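Local coordinates for protein putative primosome component (Streptococcus pyogenes serotype M3, PDB 2QGZ) that probably acts as an ATP-dependent helicase loader of the primosome, helping to place the replicative helicase on DNA, at residues Y257-L262 and E283-L288; L218-I223 and E235-I240; S124-D127 and S132-E135; L155-D160 and Y167-M172; L141-Q146 and E248-F253. All coordinates share one frame; numbering follows the deposited sequence.

Interaction 1: Y257-L262 and E283-L288; sequences YSFADL and ERVRYL
Phe259, in the first turn of a short helix, sets one ring face against the stem of Arg286 and its CE1 corner near Val285, both on helix 281-288. The packed part of the contact is the ring itself. CG of Arg286 stands over the centre of that face, 3.9 Å from the centroid and 10° off the ring normal, a well-centred CH-pi contact that uses the aliphatic stem of the arginine. CZ of Phe259 also reaches the backbone, 3.9 Å from CA of Arg286, while CE1 meets CG1 of Val285 obliquely at 3.7 Å. Val285 is buried and continues inward onto Tyr156 and Phe253 of the sheet.

The outer side is looser and more polar. Because the arginine runs extended from CG to NE, antiparallel to the phenylalanine side chain, its guanidinium is carried beyond the ring face, with the two planes 53° apart. NH2 of Arg286 comes no nearer than 4.0 Å to O of Phe259; its partner is Glu263, in a salt bridge. No hydrogen bond joins the two segments. Ser258 sits at the N-cap, its OG accepting a weak, long bond from N of Asp261 (3.4 Å). Made by one aromatic side chain, this helix-to-helix contact joins the N-capped helix that follows strand 251-255 to the helix that leads into edge strand 289-293, in an alpha/beta P-loop NTPase fold.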
# COMPACT_ATOMS: atom_id res chain seq x y z
N TYR A 257 3.74 2.79 12.74
CA TYR A 257 5.08 3.26 13.05
C TYR A 257 5.77 3.97 11.90
O TYR A 257 5.54 3.65 10.73
CB TYR A 257 5.97 2.08 13.46
CG TYR A 257 5.34 1.12 14.45
CD1 TYR A 257 5.15 1.49 15.79
CD2 TYR A 257 4.92 -0.14 14.04
CE1 TYR A 257 4.55 0.61 16.69
CE2 TYR A 257 4.31 -1.02 14.93
CZ TYR A 257 4.13 -0.64 16.25
OH TYR A 257 3.52 -1.52 17.13
N SER A 258 6.63 4.92 12.23
CA SER A 258 7.41 5.66 11.24
C SER A 258 8.54 4.72 10.85
O SER A 258 8.65 3.62 11.39
CB SER A 258 8.00 6.92 11.87
OG SER A 258 8.95 6.57 12.87
N PHE A 259 9.39 5.15 9.91
CA PHE A 259 10.51 4.32 9.48
C PHE A 259 11.34 3.88 10.68
O PHE A 259 11.47 2.69 10.96
CB PHE A 259 11.42 5.07 8.51
CG PHE A 259 10.92 5.10 7.10
CD1 PHE A 259 10.08 4.10 6.62
CD2 PHE A 259 11.33 6.11 6.23
CE1 PHE A 259 9.66 4.10 5.30
CE2 PHE A 259 10.91 6.12 4.91
CZ PHE A 259 10.08 5.11 4.44
N ALA A 260 11.88 4.87 11.38
CA ALA A 260 12.72 4.64 12.55
C ALA A 260 12.08 3.74 13.60
O ALA A 260 12.74 2.87 14.16
CB ALA A 260 13.12 5.97 13.16
N ASP A 261 10.80 3.96 13.87
CA ASP A 261 10.08 3.16 14.86
C ASP A 261 9.79 1.75 14.37
O ASP A 261 9.75 0.80 15.16
CB ASP A 261 8.75 3.84 15.25
CG ASP A 261 8.89 4.81 16.42
OD1 ASP A 261 9.61 5.83 16.29
OD2 ASP A 261 8.28 4.54 17.48
N LEU A 262 9.57 1.61 13.06
CA LEU A 262 9.28 0.30 12.49
C LEU A 262 10.50 -0.59 12.59
O LEU A 262 10.40 -1.77 12.93
CB LEU A 262 8.87 0.41 11.03
CG LEU A 262 8.63 -0.94 10.35
CD1 LEU A 262 7.53 -1.69 11.10
CD2 LEU A 262 8.27 -0.75 8.89
N GLU A 283 15.66 -1.27 4.40
CA GLU A 283 16.31 -0.40 3.42
C GLU A 283 15.54 -0.43 2.10
O GLU A 283 15.60 0.51 1.31
CB GLU A 283 17.77 -0.83 3.20
N ARG A 284 14.83 -1.53 1.86
CA ARG A 284 14.05 -1.66 0.64
C ARG A 284 12.77 -0.83 0.77
O ARG A 284 12.30 -0.24 -0.21
CB ARG A 284 13.70 -3.13 0.37
CG ARG A 284 14.91 -4.01 0.07
CD ARG A 284 14.46 -5.33 -0.53
NE ARG A 284 15.56 -6.28 -0.69
CZ ARG A 284 16.53 -6.19 -1.60
NH1 ARG A 284 16.55 -5.18 -2.46
NH2 ARG A 284 17.46 -7.13 -1.65
N VAL A 285 12.21 -0.78 1.98
CA VAL A 285 11.02 0.01 2.21
C VAL A 285 11.36 1.48 1.97
O VAL A 285 10.63 2.18 1.25
CB VAL A 285 10.50 -0.15 3.66
CG1 VAL A 285 9.26 0.70 3.86
CG2 VAL A 285 10.17 -1.60 3.94
N ARG A 286 12.46 1.95 2.55
CA ARG A 286 12.88 3.34 2.40
C ARG A 286 13.22 3.66 0.96
O ARG A 286 13.14 4.81 0.54
CB ARG A 286 14.11 3.65 3.25
CG ARG A 286 13.91 3.58 4.75
CD ARG A 286 15.13 4.14 5.47
NE ARG A 286 14.97 4.15 6.92
CZ ARG A 286 15.16 3.08 7.71
NH1 ARG A 286 15.52 1.91 7.19
NH2 ARG A 286 14.97 3.19 9.02
N TYR A 287 13.60 2.66 0.19
CA TYR A 287 13.95 2.91 -1.20
C TYR A 287 12.69 2.99 -2.07
O TYR A 287 12.62 3.81 -2.99
CB TYR A 287 14.91 1.82 -1.70
CG TYR A 287 15.21 1.89 -3.17
CD1 TYR A 287 14.38 1.27 -4.10
CD2 TYR A 287 16.30 2.62 -3.65
CE1 TYR A 287 14.61 1.38 -5.47
CE2 TYR A 287 16.54 2.73 -5.01
CZ TYR A 287 15.70 2.11 -5.92
OH TYR A 287 15.91 2.26 -7.27
N LEU A 288 11.70 2.16 -1.76
CA LEU A 288 10.45 2.12 -2.53
C LEU A 288 9.42 3.20 -2.20
O LEU A 288 8.62 3.58 -3.06
CB LEU A 288 9.78 0.76 -2.37
CG LEU A 288 10.51 -0.44 -2.97
CD1 LEU A 288 10.05 -1.71 -2.30
CD2 LEU A 288 10.25 -0.47 -4.46

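Interaction 2: L218-I223 and E235-I240; sequences LILDDI and EVLQVI
Leu237 turns its CG anti to the backbone N (chi1 -157°), and this carries both methyls off the helix toward the strand, although the CB itself does not point there. Across from it, Ile223 has CG1 anti to its own N (chi1 -174°) and an extended chain beyond, so that CD1 is thrust out at full length. The two side chains cross at about a right angle, with CD1 of Ile223 4.1 Å from CD1 of Leu237. The other branch of the same leucine serves a second partner: CD2 of Leu237 lies 4.0 Å from CD1 of Leu220, whose side chain approaches at a slant. One helix residue therefore divides its two methyls between the strand and the turn that follows it.

A turn further along the helix, Ile240 adds a single, looser contact, its CG2 branch standing 4.3 Å from CD2 of Leu218. The alternation of the strand puts Leu218 and Leu220 on the same side of the sheet, while Ile219 faces the other way. Phe189 and Phe192 of helix 189-197 pack against Leu237 and Ile240, and Phe253 of the adjacent strand touches both Leu220 and Ile223, closing the apolar layer around them.

Every touching residue is buried, and the segments exchange no hydrogen bond. With only methyl groups meeting, this contact between the two segments rests on dispersion and the exclusion of water.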
# COMPACT_ATOMS: atom_id res chain seq x y z
N LEU A 218 1.16 -2.11 -5.81
CA LEU A 218 0.88 -2.93 -4.65
C LEU A 218 0.82 -2.09 -3.37
O LEU A 218 1.70 -1.26 -3.12
CB LEU A 218 1.96 -4.01 -4.51
CG LEU A 218 1.86 -4.92 -3.29
CD1 LEU A 218 0.59 -5.76 -3.37
CD2 LEU A 218 3.09 -5.81 -3.23
N ILE A 219 -0.22 -2.32 -2.58
CA ILE A 219 -0.40 -1.61 -1.32
C ILE A 219 -0.28 -2.63 -0.19
O ILE A 219 -1.08 -3.57 -0.12
CB ILE A 219 -1.82 -0.98 -1.22
CG1 ILE A 219 -2.14 -0.11 -2.45
CG2 ILE A 219 -1.94 -0.20 0.09
CD1 ILE A 219 -1.25 1.08 -2.63
N LEU A 220 0.70 -2.45 0.68
CA LEU A 220 0.88 -3.36 1.82
C LEU A 220 0.32 -2.68 3.08
O LEU A 220 1.02 -1.93 3.75
CB LEU A 220 2.36 -3.70 1.99
CG LEU A 220 3.01 -4.36 0.77
CD1 LEU A 220 4.49 -4.52 1.00
CD2 LEU A 220 2.38 -5.71 0.51
N ASP A 221 -0.95 -2.96 3.39
CA ASP A 221 -1.62 -2.36 4.55
C ASP A 221 -1.07 -2.81 5.90
O ASP A 221 -0.81 -3.99 6.13
CB ASP A 221 -3.12 -2.62 4.47
CG ASP A 221 -3.87 -2.05 5.67
OD1 ASP A 221 -3.73 -0.84 5.96
OD2 ASP A 221 -4.61 -2.82 6.32
N ASP A 222 -0.94 -1.83 6.78
CA ASP A 222 -0.39 -1.94 8.13
C ASP A 222 0.68 -3.00 8.32
O ASP A 222 0.50 -4.02 8.99
CB ASP A 222 -1.50 -2.06 9.20
CG ASP A 222 -2.11 -3.43 9.27
OD1 ASP A 222 -2.68 -3.77 10.34
OD2 ASP A 222 -2.05 -4.16 8.25
N ILE A 223 1.82 -2.72 7.71
CA ILE A 223 2.98 -3.57 7.83
C ILE A 223 3.38 -3.40 9.29
O ILE A 223 3.01 -2.41 9.93
CB ILE A 223 4.09 -3.08 6.88
CG1 ILE A 223 5.25 -4.07 6.88
CG2 ILE A 223 4.52 -1.68 7.28
CD1 ILE A 223 6.32 -3.73 5.87
N GLU A 235 11.96 -13.63 4.44
CA GLU A 235 12.02 -14.53 3.30
C GLU A 235 10.91 -14.28 2.28
O GLU A 235 11.07 -14.59 1.10
CB GLU A 235 11.97 -15.98 3.78
N VAL A 236 9.78 -13.75 2.72
CA VAL A 236 8.68 -13.48 1.80
C VAL A 236 8.61 -12.00 1.45
O VAL A 236 8.66 -11.62 0.28
CB VAL A 236 7.33 -13.91 2.39
CG1 VAL A 236 6.24 -13.74 1.36
CG2 VAL A 236 7.41 -15.36 2.86
N LEU A 237 8.51 -11.16 2.48
CA LEU A 237 8.44 -9.72 2.27
C LEU A 237 9.72 -9.23 1.61
O LEU A 237 9.68 -8.46 0.65
CB LEU A 237 8.25 -9.01 3.62
CG LEU A 237 7.64 -7.61 3.69
CD1 LEU A 237 8.64 -6.67 4.32
CD2 LEU A 237 7.22 -7.12 2.31
N GLN A 238 10.85 -9.71 2.11
CA GLN A 238 12.16 -9.32 1.60
C GLN A 238 12.28 -9.63 0.11
O GLN A 238 12.78 -8.81 -0.66
CB GLN A 238 13.25 -10.04 2.40
CG GLN A 238 14.62 -9.36 2.36
CD GLN A 238 15.34 -9.57 1.04
OE1 GLN A 238 16.03 -8.67 0.55
NE2 GLN A 238 15.19 -10.75 0.47
N VAL A 239 11.82 -10.81 -0.30
CA VAL A 239 11.93 -11.19 -1.70
C VAL A 239 10.95 -10.42 -2.58
O VAL A 239 11.30 -10.00 -3.68
CB VAL A 239 11.70 -12.71 -1.89
CG1 VAL A 239 12.00 -13.12 -3.34
CG2 VAL A 239 12.60 -13.47 -0.95
N ILE A 240 9.72 -10.23 -2.09
CA ILE A 240 8.73 -9.49 -2.85
C ILE A 240 9.24 -8.07 -3.06
O ILE A 240 9.20 -7.55 -4.17
CB ILE A 240 7.37 -9.43 -2.11
CG1 ILE A 240 6.65 -10.78 -2.22
CG2 ILE A 240 6.49 -8.32 -2.68
CD1 ILE A 240 5.37 -10.85 -1.42

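Interaction 3: S124-D127 and S132-E135; sequences SDID and SRME. With PO4 (phosphate ion), chain C.
Polar contact between the segments centres on Arg133, whose NE donates to the backbone O of Asp127 across 2.6 Å. With an N-H...O angle of 146° this short bond is bent, and the donor is tilted 27° from the carbonyl plane. A kink at chi3 (67°) swings the guanidinium round to meet this carbonyl. NH1 is held separately by O of Ile163, which gives the group a second anchor. The carboxylate of Asp127 is instead salt-bridged to Arg299.

Van der Waals contact is slight. CG2 of Ile126 lies at the edge of the guanidinium, 3.9 Å from NH2 of Arg133, the two side chains crossing at about a right angle.

Anion contact belongs to Ser124 alone of the two segments. Its OG bonds to O4 of a phosphate ion, probably from the crystallisation liquor, at 2.5 Å, a doubtfully short distance, and its N gives a weak bond to O2.

The loop leading into helix 131-146 is thus tied back to that helix's first turn. Asn298 binds the backbone of Asp125 and Asp127, and Ile126 rests on Leu168 and Ala171 of helix 165-179.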
# COMPACT_ATOMS: atom_id res chain seq x y z
N SER A 124 -13.36 11.57 -3.42
CA SER A 124 -14.30 12.47 -2.76
C SER A 124 -14.61 12.07 -1.31
O SER A 124 -15.07 12.90 -0.53
CB SER A 124 -15.60 12.55 -3.56
OG SER A 124 -16.07 11.26 -3.92
N ASP A 125 -14.37 10.80 -0.96
CA ASP A 125 -14.64 10.32 0.39
C ASP A 125 -13.50 10.64 1.36
O ASP A 125 -13.63 10.40 2.56
CB ASP A 125 -14.85 8.80 0.42
CG ASP A 125 -16.06 8.36 -0.40
OD1 ASP A 125 -17.16 8.94 -0.23
OD2 ASP A 125 -15.90 7.42 -1.22
N ILE A 126 -12.40 11.17 0.84
CA ILE A 126 -11.23 11.49 1.66
C ILE A 126 -11.25 12.92 2.22
O ILE A 126 -11.40 13.88 1.47
CB ILE A 126 -9.92 11.31 0.86
CG1 ILE A 126 -9.84 9.89 0.28
CG2 ILE A 126 -8.72 11.60 1.74
CD1 ILE A 126 -10.11 8.78 1.29
N ASP A 127 -11.10 13.05 3.53
CA ASP A 127 -11.08 14.37 4.14
C ASP A 127 -9.70 15.00 4.01
O ASP A 127 -8.69 14.37 4.34
CB ASP A 127 -11.45 14.31 5.64
CG ASP A 127 -12.95 14.09 5.88
OD1 ASP A 127 -13.77 14.70 5.17
OD2 ASP A 127 -13.30 13.31 6.79
N SER A 132 -1.21 17.86 7.06
CA SER A 132 -0.68 16.54 6.71
C SER A 132 -1.52 15.83 5.64
O SER A 132 -0.97 15.16 4.77
CB SER A 132 -0.60 15.64 7.95
OG SER A 132 -1.86 15.03 8.21
N ARG A 133 -2.84 15.97 5.72
CA ARG A 133 -3.72 15.34 4.74
C ARG A 133 -3.66 16.10 3.43
O ARG A 133 -3.84 15.53 2.36
CB ARG A 133 -5.15 15.26 5.29
CG ARG A 133 -5.20 14.48 6.61
CD ARG A 133 -6.61 14.18 7.10
NE ARG A 133 -7.24 13.24 6.20
CZ ARG A 133 -7.52 11.97 6.49
NH1 ARG A 133 -7.22 11.48 7.69
NH2 ARG A 133 -8.07 11.20 5.57
N MET A 134 -3.37 17.39 3.50
CA MET A 134 -3.24 18.22 2.31
C MET A 134 -2.01 17.70 1.56
O MET A 134 -2.04 17.51 0.35
CB MET A 134 -3.00 19.67 2.71
CG MET A 134 -3.75 20.71 1.89
SD MET A 134 -3.54 22.37 2.63
CE MET A 134 -4.64 22.28 4.07
N GLU A 135 -0.93 17.47 2.31
CA GLU A 135 0.32 16.97 1.74
C GLU A 135 0.16 15.56 1.17
O GLU A 135 0.51 15.32 0.02
CB GLU A 135 1.42 16.99 2.81
CG GLU A 135 1.97 18.37 3.14
CD GLU A 135 2.93 18.37 4.33
OE1 GLU A 135 2.46 18.23 5.49
OE2 GLU A 135 4.16 18.51 4.12
P PO4 C . -15.96 10.59 -7.05
O1 PO4 C . -15.99 9.34 -7.91
O2 PO4 C . -14.63 10.67 -6.36
O3 PO4 C . -16.16 11.81 -7.91
O4 PO4 C . -17.09 10.52 -6.03

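Interaction 4: L155-D160 and Y167-M172; sequences LYLYGD and YLLAAM
Leu157, Leu169 and Leu168 carry this contact, and a single methyl of Leu157 is its hub. Leu157 sits on strand 154-158 with its side chain pointing at helix 165-179; CG lies anti to the carbonyl carbon (chi1 -77°) and CD1 is extended beyond it, which delivers that methyl between two consecutive residues of the helix. There CD1 of Leu157 meets CD1 of Leu169 at 3.4 Å, the two side chains reaching for one another tip to tip. The same atom lies 3.3 Å from CD1 of Leu168, whose side chain instead comes across at about a right angle. Both separations are shorter than usual methyl contacts, so the packing is tight and probably somewhat strained in the model.

Leu169 has a further, looser approach, with its CD1 4.2 Å from CG of Leu157, and it also rests on Thr254 of the neighbouring strand. Leu168 also touches Ile140 of helix 131-146, as does Leu155. Phe292 of strand 289-293 touches Leu157. All three leucines are buried, and no hydrogen bond crosses between the segments.

The chain continues through Gly159 into the loop, where Lys165 donates from NZ to O of Asp160 and, weakly, to O of Gly159. A parallel strand, a glycine-containing loop and a helix packed back on the strand make up the strand-loop-helix unit of P-loop NTPases, and the sequence here is consistent with a Walker A motif, the probable nucleotide phosphate-binding loop of this IstB-like ATP-binding protein.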
# COMPACT_ATOMS: atom_id res chain seq x y z
N LEU A 155 4.15 5.54 -1.49
CA LEU A 155 4.09 6.25 -0.23
C LEU A 155 4.05 5.30 0.97
O LEU A 155 3.49 4.21 0.90
CB LEU A 155 2.86 7.15 -0.17
CG LEU A 155 2.90 8.53 -0.85
CD1 LEU A 155 3.01 8.38 -2.36
CD2 LEU A 155 1.62 9.27 -0.50
N TYR A 156 4.68 5.73 2.06
CA TYR A 156 4.68 4.98 3.30
C TYR A 156 3.88 5.90 4.23
O TYR A 156 4.38 6.93 4.70
CB TYR A 156 6.11 4.78 3.81
CG TYR A 156 6.22 4.06 5.16
CD1 TYR A 156 6.09 4.75 6.36
CD2 TYR A 156 6.49 2.69 5.22
CE1 TYR A 156 6.22 4.11 7.58
CE2 TYR A 156 6.62 2.03 6.43
CZ TYR A 156 6.48 2.75 7.62
OH TYR A 156 6.63 2.12 8.83
N LEU A 157 2.61 5.56 4.45
CA LEU A 157 1.71 6.35 5.29
C LEU A 157 1.61 5.78 6.69
O LEU A 157 1.16 4.65 6.87
CB LEU A 157 0.29 6.38 4.72
CG LEU A 157 -0.03 7.29 3.54
CD1 LEU A 157 -1.50 7.15 3.18
CD2 LEU A 157 0.28 8.72 3.93
N TYR A 158 1.99 6.56 7.68
CA TYR A 158 1.88 6.05 9.03
C TYR A 158 1.18 7.05 9.94
O TYR A 158 1.21 8.25 9.71
CB TYR A 158 3.28 5.70 9.56
CG TYR A 158 4.07 6.87 10.07
CD1 TYR A 158 4.01 7.23 11.41
CD2 TYR A 158 4.89 7.61 9.22
CE1 TYR A 158 4.75 8.30 11.90
CE2 TYR A 158 5.63 8.68 9.69
CZ TYR A 158 5.55 9.02 11.04
OH TYR A 158 6.26 10.10 11.53
N GLY A 159 0.54 6.52 10.99
CA GLY A 159 -0.17 7.36 11.93
C GLY A 159 -1.05 6.48 12.81
O GLY A 159 -0.99 5.25 12.71
N ASP A 160 -1.86 7.10 13.66
CA ASP A 160 -2.73 6.35 14.55
C ASP A 160 -3.65 5.38 13.81
O ASP A 160 -3.91 5.53 12.61
CB ASP A 160 -3.56 7.31 15.41
CG ASP A 160 -2.70 8.22 16.27
OD1 ASP A 160 -1.46 8.03 16.31
OD2 ASP A 160 -3.27 9.14 16.91
N TYR A 167 -7.69 3.90 3.60
CA TYR A 167 -8.76 4.43 2.75
C TYR A 167 -8.21 5.37 1.68
O TYR A 167 -8.58 5.29 0.51
CB TYR A 167 -9.79 5.17 3.61
CG TYR A 167 -10.86 4.27 4.20
CD1 TYR A 167 -10.56 2.97 4.60
CD2 TYR A 167 -12.16 4.73 4.38
CE1 TYR A 167 -11.54 2.15 5.17
CE2 TYR A 167 -13.14 3.92 4.95
CZ TYR A 167 -12.82 2.63 5.34
OH TYR A 167 -13.79 1.84 5.91
N LEU A 168 -7.32 6.27 2.11
CA LEU A 168 -6.67 7.23 1.22
C LEU A 168 -6.00 6.49 0.05
O LEU A 168 -6.15 6.87 -1.11
CB LEU A 168 -5.62 8.02 2.01
CG LEU A 168 -5.06 9.35 1.52
CD1 LEU A 168 -3.60 9.42 1.93
CD2 LEU A 168 -5.16 9.50 0.01
N LEU A 169 -5.24 5.45 0.38
CA LEU A 169 -4.54 4.65 -0.62
C LEU A 169 -5.53 3.88 -1.48
O LEU A 169 -5.31 3.68 -2.67
CB LEU A 169 -3.56 3.71 0.08
CG LEU A 169 -2.08 4.11 0.10
CD1 LEU A 169 -1.92 5.61 0.23
CD2 LEU A 169 -1.37 3.38 1.24
N ALA A 170 -6.64 3.44 -0.88
CA ALA A 170 -7.66 2.73 -1.64
C ALA A 170 -8.30 3.70 -2.64
O ALA A 170 -8.67 3.31 -3.76
CB ALA A 170 -8.71 2.17 -0.71
N ALA A 171 -8.44 4.96 -2.24
CA ALA A 171 -9.03 5.96 -3.13
C ALA A 171 -8.10 6.19 -4.32
O ALA A 171 -8.55 6.45 -5.44
CB ALA A 171 -9.26 7.26 -2.39
N MET A 172 -6.80 6.11 -4.06
CA MET A 172 -5.80 6.28 -5.11
C MET A 172 -5.94 5.11 -6.09
O MET A 172 -5.91 5.31 -7.30
CB MET A 172 -4.38 6.29 -4.52
CG MET A 172 -3.27 6.53 -5.53
SD MET A 172 -1.62 6.15 -4.86
CE MET A 172 -1.75 4.33 -4.72

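Interaction 5: L141-Q146 and E248-F253; sequences LDFVEQ and ELPTFF
An edge-to-face aromatic pair, flanked by a proline, joins the C-terminal part of helix 131-146 to the beginning of central strand 251-255. Phe252 supplies the edge and Phe143 the face. CZ of Phe252 stands 3.4 Å above the plane of the Phe143 ring and over its centre, the planes meeting at 80° with centroids 4.8 Å apart. The side chains come from opposite directions: with chi1 at -173° the Phe143 ring swings away from its own N-H and off the helix toward the sheet.

Pro250 takes the rim of the same ring, its CB 3.5 Å from CZ of Phe143, so face and edge are both engaged by segment 248-253. Met172 and Leu176 of helix 165-179 also pack on Phe143, and Met172 touches Phe252 as well.

Thr251 points away from the helix; its OG1 donates to O of Leu249 at 2.9 Å and is also bonded to Arg244 NE. A Schellman motif at Glu248 ends the preceding helix. With its three touching residues buried, the T-shaped pair belongs to the hydrophobic core between sheet and flanking helices in an alpha/beta three-layer P-loop NTPase fold.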
# COMPACT_ATOMS: atom_id res chain seq x y z
N LEU A 141 -2.38 12.50 -5.66
CA LEU A 141 -2.84 13.03 -6.94
C LEU A 141 -1.70 13.11 -7.95
O LEU A 141 -1.91 12.91 -9.14
CB LEU A 141 -3.49 14.40 -6.77
CG LEU A 141 -4.76 14.44 -5.92
CD1 LEU A 141 -5.35 15.84 -5.96
CD2 LEU A 141 -5.76 13.42 -6.44
N ASP A 142 -0.50 13.42 -7.48
CA ASP A 142 0.65 13.49 -8.37
C ASP A 142 0.96 12.11 -8.91
O ASP A 142 1.30 11.95 -10.09
CB ASP A 142 1.90 14.00 -7.64
CG ASP A 142 1.81 15.47 -7.29
OD1 ASP A 142 1.20 16.24 -8.09
OD2 ASP A 142 2.36 15.86 -6.23
N PHE A 143 0.83 11.10 -8.05
CA PHE A 143 1.11 9.74 -8.45
C PHE A 143 0.18 9.29 -9.57
O PHE A 143 0.63 8.76 -10.58
CB PHE A 143 0.96 8.78 -7.27
CG PHE A 143 1.40 7.38 -7.59
CD1 PHE A 143 2.72 6.99 -7.41
CD2 PHE A 143 0.50 6.46 -8.15
CE1 PHE A 143 3.15 5.71 -7.79
CE2 PHE A 143 0.91 5.19 -8.52
CZ PHE A 143 2.24 4.81 -8.34
N VAL A 144 -1.11 9.49 -9.37
CA VAL A 144 -2.09 9.10 -10.38
C VAL A 144 -1.86 9.86 -11.68
O VAL A 144 -1.85 9.28 -12.76
CB VAL A 144 -3.53 9.38 -9.89
CG1 VAL A 144 -4.52 9.19 -11.02
CG2 VAL A 144 -3.87 8.47 -8.73
N GLU A 145 -1.65 11.17 -11.57
CA GLU A 145 -1.44 12.02 -12.72
C GLU A 145 -0.17 11.67 -13.51
O GLU A 145 -0.16 11.68 -14.74
CB GLU A 145 -1.41 13.48 -12.25
CG GLU A 145 -1.69 14.52 -13.31
CD GLU A 145 -1.67 15.94 -12.76
OE1 GLU A 145 -1.82 16.89 -13.56
OE2 GLU A 145 -1.51 16.13 -11.53
N GLN A 146 0.90 11.34 -12.78
CA GLN A 146 2.18 11.01 -13.40
C GLN A 146 2.42 9.53 -13.73
O GLN A 146 3.49 9.18 -14.21
CB GLN A 146 3.31 11.53 -12.50
CG GLN A 146 3.30 13.03 -12.34
CD GLN A 146 4.10 13.52 -11.15
OE1 GLN A 146 4.04 14.70 -10.80
NE2 GLN A 146 4.85 12.63 -10.51
N GLU A 248 11.07 -2.20 -10.82
CA GLU A 248 10.57 -0.83 -10.80
C GLU A 248 9.04 -0.79 -10.74
O GLU A 248 8.38 -0.17 -11.58
CB GLU A 248 11.05 -0.05 -12.04
CG GLU A 248 12.57 -0.04 -12.20
CD GLU A 248 13.03 0.69 -13.46
OE1 GLU A 248 12.43 0.48 -14.54
OE2 GLU A 248 14.02 1.45 -13.39
N LEU A 249 8.48 -1.47 -9.75
CA LEU A 249 7.04 -1.50 -9.57
C LEU A 249 6.68 -0.72 -8.28
O LEU A 249 7.13 -1.06 -7.19
CB LEU A 249 6.56 -2.95 -9.49
CG LEU A 249 6.78 -3.84 -10.74
CD1 LEU A 249 6.39 -5.27 -10.44
CD2 LEU A 249 5.95 -3.32 -11.91
N PRO A 250 5.87 0.35 -8.42
CA PRO A 250 5.42 1.21 -7.32
C PRO A 250 4.85 0.39 -6.16
O PRO A 250 3.97 -0.44 -6.36
CB PRO A 250 4.36 2.09 -7.97
CG PRO A 250 4.79 2.13 -9.41
CD PRO A 250 5.17 0.71 -9.67
N THR A 251 5.33 0.65 -4.95
CA THR A 251 4.88 -0.08 -3.79
C THR A 251 4.56 0.88 -2.66
O THR A 251 5.36 1.75 -2.33
CB THR A 251 5.99 -1.05 -3.35
OG1 THR A 251 6.39 -1.83 -4.48
CG2 THR A 251 5.51 -1.96 -2.23
N PHE A 252 3.37 0.73 -2.08
CA PHE A 252 2.95 1.60 -0.99
C PHE A 252 2.82 0.80 0.31
O PHE A 252 2.81 -0.42 0.28
CB PHE A 252 1.60 2.24 -1.31
CG PHE A 252 1.60 3.11 -2.53
CD1 PHE A 252 1.84 2.57 -3.79
CD2 PHE A 252 1.36 4.48 -2.42
CE1 PHE A 252 1.83 3.39 -4.93
CE2 PHE A 252 1.36 5.31 -3.55
CZ PHE A 252 1.59 4.76 -4.81
N PHE A 253 2.74 1.50 1.44
CA PHE A 253 2.59 0.86 2.74
C PHE A 253 1.81 1.77 3.67
O PHE A 253 1.71 2.97 3.44
CB PHE A 253 3.95 0.63 3.42
CG PHE A 253 5.01 0.01 2.56
CD1 PHE A 253 5.70 0.78 1.62
CD2 PHE A 253 5.35 -1.34 2.71
CE1 PHE A 253 6.73 0.22 0.86
CE2 PHE A 253 6.38 -1.92 1.95
CZ PHE A 253 7.07 -1.13 1.02

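From the N terminus, interaction 3 closes first, a short loop tying 124-127 to the start of helix 131-146. The far end of that helix opens interaction 5, whose long loop runs to strand 251-255 and contains both interaction 4, between strand 154-158 and helix 165-179, and interaction 2, between strand 217-221 and helix 237-247. Interaction 1 follows in series, joining the helix after strand 251-255 to helix 281-288; no two loops cross. Strand 251-255 lies between strands 217-221 and 154-158, so backbone bonds through Phe252 and Phe253 unite interactions 2, 4 and 5. Interaction 1 meets interaction 4 where Tyr156 bonds Tyr257, and interaction 2 where Arg284 bonds Gln238.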